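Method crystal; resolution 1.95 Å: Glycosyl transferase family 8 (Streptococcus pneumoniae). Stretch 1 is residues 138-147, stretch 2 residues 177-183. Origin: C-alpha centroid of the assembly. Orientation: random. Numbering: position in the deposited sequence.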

# COMPACT_ATOMS: atom_id res chain seq x y z
N GLY A 138 7.28 12.09 -28.81
CA GLY A 138 8.25 11.01 -28.80
C GLY A 138 8.21 10.24 -30.10
O GLY A 138 7.43 10.55 -31.00
N VAL A 139 9.06 9.23 -30.19
CA VAL A 139 9.12 8.41 -31.39
C VAL A 139 8.43 7.07 -31.14
O VAL A 139 8.49 6.52 -30.04
CB VAL A 139 10.58 8.22 -31.86
CG1 VAL A 139 11.38 7.44 -30.83
CG2 VAL A 139 10.64 7.55 -33.22
N GLY A 140 7.74 6.56 -32.16
CA GLY A 140 7.04 5.29 -32.03
C GLY A 140 5.88 5.36 -31.06
O GLY A 140 5.37 6.45 -30.76
N PHE A 141 5.48 4.20 -30.55
CA PHE A 141 4.32 4.12 -29.67
C PHE A 141 4.69 4.04 -28.19
O PHE A 141 5.80 3.63 -27.84
CB PHE A 141 3.45 2.92 -30.06
CG PHE A 141 4.19 1.61 -30.07
CD1 PHE A 141 4.37 0.88 -28.90
CD2 PHE A 141 4.69 1.09 -31.26
CE1 PHE A 141 5.04 -0.33 -28.91
CE2 PHE A 141 5.36 -0.12 -31.28
CZ PHE A 141 5.54 -0.83 -30.10
N ASN A 142 3.75 4.43 -27.33
CA ASN A 142 3.93 4.22 -25.90
C ASN A 142 3.54 2.80 -25.53
O ASN A 142 2.51 2.30 -25.98
CB ASN A 142 3.12 5.23 -25.08
CG ASN A 142 3.28 5.03 -23.59
OD1 ASN A 142 2.58 4.21 -22.99
ND2 ASN A 142 4.20 5.77 -22.98
N ALA A 143 4.35 2.15 -24.69
CA ALA A 143 4.19 0.72 -24.42
C ALA A 143 3.26 0.42 -23.25
O ALA A 143 3.04 -0.75 -22.92
CB ALA A 143 5.54 0.09 -24.18
N GLY A 144 2.73 1.46 -22.62
CA GLY A 144 1.93 1.30 -21.41
C GLY A 144 0.53 0.76 -21.64
O GLY A 144 -0.14 0.33 -20.69
N VAL A 145 0.07 0.80 -22.88
CA VAL A 145 -1.23 0.23 -23.23
C VAL A 145 -1.09 -0.54 -24.53
O VAL A 145 -0.91 0.06 -25.60
CB VAL A 145 -2.31 1.32 -23.41
CG1 VAL A 145 -3.63 0.68 -23.87
CG2 VAL A 145 -2.51 2.12 -22.13
N LEU A 146 -1.17 -1.86 -24.46
CA LEU A 146 -0.96 -2.68 -25.64
C LEU A 146 -2.11 -3.66 -25.84
O LEU A 146 -2.33 -4.54 -25.00
CB LEU A 146 0.36 -3.44 -25.54
CG LEU A 146 1.62 -2.58 -25.46
CD1 LEU A 146 2.85 -3.44 -25.23
CD2 LEU A 146 1.78 -1.77 -26.72
N LEU A 147 -2.85 -3.49 -26.93
CA LEU A 147 -3.78 -4.51 -27.36
C LEU A 147 -2.97 -5.55 -28.12
O LEU A 147 -2.47 -5.26 -29.21
CB LEU A 147 -4.89 -3.93 -28.24
CG LEU A 147 -5.99 -4.94 -28.53
CD1 LEU A 147 -6.48 -5.58 -27.24
CD2 LEU A 147 -7.14 -4.29 -29.26
N ASP A 177 12.56 -1.10 -22.27
CA ASP A 177 11.65 -2.07 -22.88
C ASP A 177 10.84 -1.47 -24.02
O ASP A 177 10.54 -2.15 -25.01
CB ASP A 177 10.70 -2.62 -21.82
CG ASP A 177 9.87 -1.53 -21.15
OD1 ASP A 177 10.46 -0.67 -20.48
OD2 ASP A 177 8.63 -1.55 -21.30
N GLN A 178 10.47 -0.20 -23.87
CA GLN A 178 9.68 0.50 -24.86
C GLN A 178 10.49 0.68 -26.14
O GLN A 178 9.99 0.42 -27.24
CB GLN A 178 9.22 1.85 -24.32
CG GLN A 178 8.34 2.64 -25.29
CD GLN A 178 7.65 3.80 -24.62
OE1 GLN A 178 6.91 3.62 -23.65
NE2 GLN A 178 7.89 5.01 -25.12
N SER A 179 11.74 1.12 -26.00
CA SER A 179 12.65 1.23 -27.14
C SER A 179 12.83 -0.11 -27.84
O SER A 179 12.95 -0.18 -29.06
CB SER A 179 14.01 1.76 -26.69
OG SER A 179 13.94 3.13 -26.31
N ILE A 180 12.86 -1.19 -27.05
CA ILE A 180 13.01 -2.53 -27.59
C ILE A 180 11.78 -2.95 -28.39
O ILE A 180 11.89 -3.51 -29.49
CB ILE A 180 13.25 -3.57 -26.47
CG1 ILE A 180 14.49 -3.20 -25.64
CG2 ILE A 180 13.37 -4.97 -27.05
CD1 ILE A 180 15.75 -3.00 -26.47
N LEU A 181 10.60 -2.68 -27.83
CA LEU A 181 9.33 -3.02 -28.48
C LEU A 181 9.15 -2.31 -29.82
O LEU A 181 8.68 -2.90 -30.80
CB LEU A 181 8.16 -2.71 -27.55
CG LEU A 181 7.93 -3.69 -26.40
CD1 LEU A 181 7.16 -3.04 -25.27
CD2 LEU A 181 7.18 -4.91 -26.90
N ASN A 182 9.53 -1.03 -29.87
CA ASN A 182 9.44 -0.27 -31.11
C ASN A 182 10.47 -0.74 -32.14
O ASN A 182 10.20 -0.78 -33.34
CB ASN A 182 9.61 1.22 -30.83
CG ASN A 182 8.32 1.86 -30.37
OD1 ASN A 182 7.55 2.36 -31.19
ND2 ASN A 182 8.07 1.84 -29.07
N MSE A 183 11.65 -1.07 -31.67
CA MSE A 183 12.69 -1.52 -32.58
C MSE A 183 12.37 -2.88 -33.14
O MSE A 183 12.93 -3.19 -34.16
CB MSE A 183 14.03 -1.47 -31.88
CG MSE A 183 15.04 -2.52 -32.28
SE MSE A 183 16.75 -2.08 -31.54
CE MSE A 183 16.27 -0.64 -30.32
O HOH W 1 6.45 7.63 -24.03
O HOH W 2 5.60 4.53 -20.93

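The segment 177–183 is a length of helix whose side chains meet a stretch of loop and turn that leads into a strand. The two run in opposite senses, since A143 lies nearest Q178 and G140 nearest N182, and the contact is built largely by two amide side chains that bind the loop's backbone.

D177, at the start, adds little across the interface: its backbone O accepts the hydrogen bond from L181 N (2.9 Å), part of the regular helical pattern.

Q178 is the first residue to engage the loop. Its CA-to-CB bond points sideways, but a long side chain with chi1 and chi2 both t carries the amide to the loop, where OE1 accepts a hydrogen bond from A143 N at 3.1 Å. The N-H...O angle of 167° is close to linear. Glutamine suits this place because it has the reach and an uncharged acceptor for a buried backbone NH that would otherwise need a partner. The amide also meets N142 through two waters. Water 1 accepts from both N142 ND2 (3.1 Å) and Q178 NE2 (3.2 Å), while water 2 accepts from N142 ND2 (2.8 Å) and donates to Q178 OE1 (3.2 Å). N142 itself points its CA-to-CB bond away from the helix, and its OD1 takes a hydrogen bond from G144 N at 2.8 Å, bracing the turn that presents A143. At G144 a CB would clash with that same OD1, so glycine fits.

S179 and I180 make no contact with the loop; the CA-to-CB bond of S179 points away from it.

L181 returns to the interface, its CA-to-CB bond pointing toward the loop, and supplies the apolar part of the contact. Its CD1 lies 3.7 Å from A143 CB and 4.3 Å from L146 CD1, and its CB is 4.1 Å from F141 CZ. L181 thus touches three apolar side chains, A143 and L146 through CD1 and F141 through CB, and leucine suits a buried place among such neighbours, while the small methyl of A143 lets the loop backbone come near the helix.

N182 binds F141 at both ends of its amide. OD1 accepts from F141 N at 2.8 Å, and ND2 donates to F141 O at 3.1 Å, so one side chain satisfies the NH and CO of a single residue. ND2 donates as well to Q178 O, one turn back, at 3.0 Å with an angle of 174°; this second bond helps to hold the amide in place. Asparagine suits the site because its amide offers a donor and an acceptor side by side. OD1 also sits over one face of the F141 ring, 3.1 Å from CD2, and is 3.1 Å from G140 CA. An ideal CB on G140 would fall 1.9 Å from N182 OD1, a clash, and the positive phi of 67° independently favours glycine.

M183, a selenomethionine, does not reach the loop; its N continues the helix by bonding to S179 O at 3.0 Å.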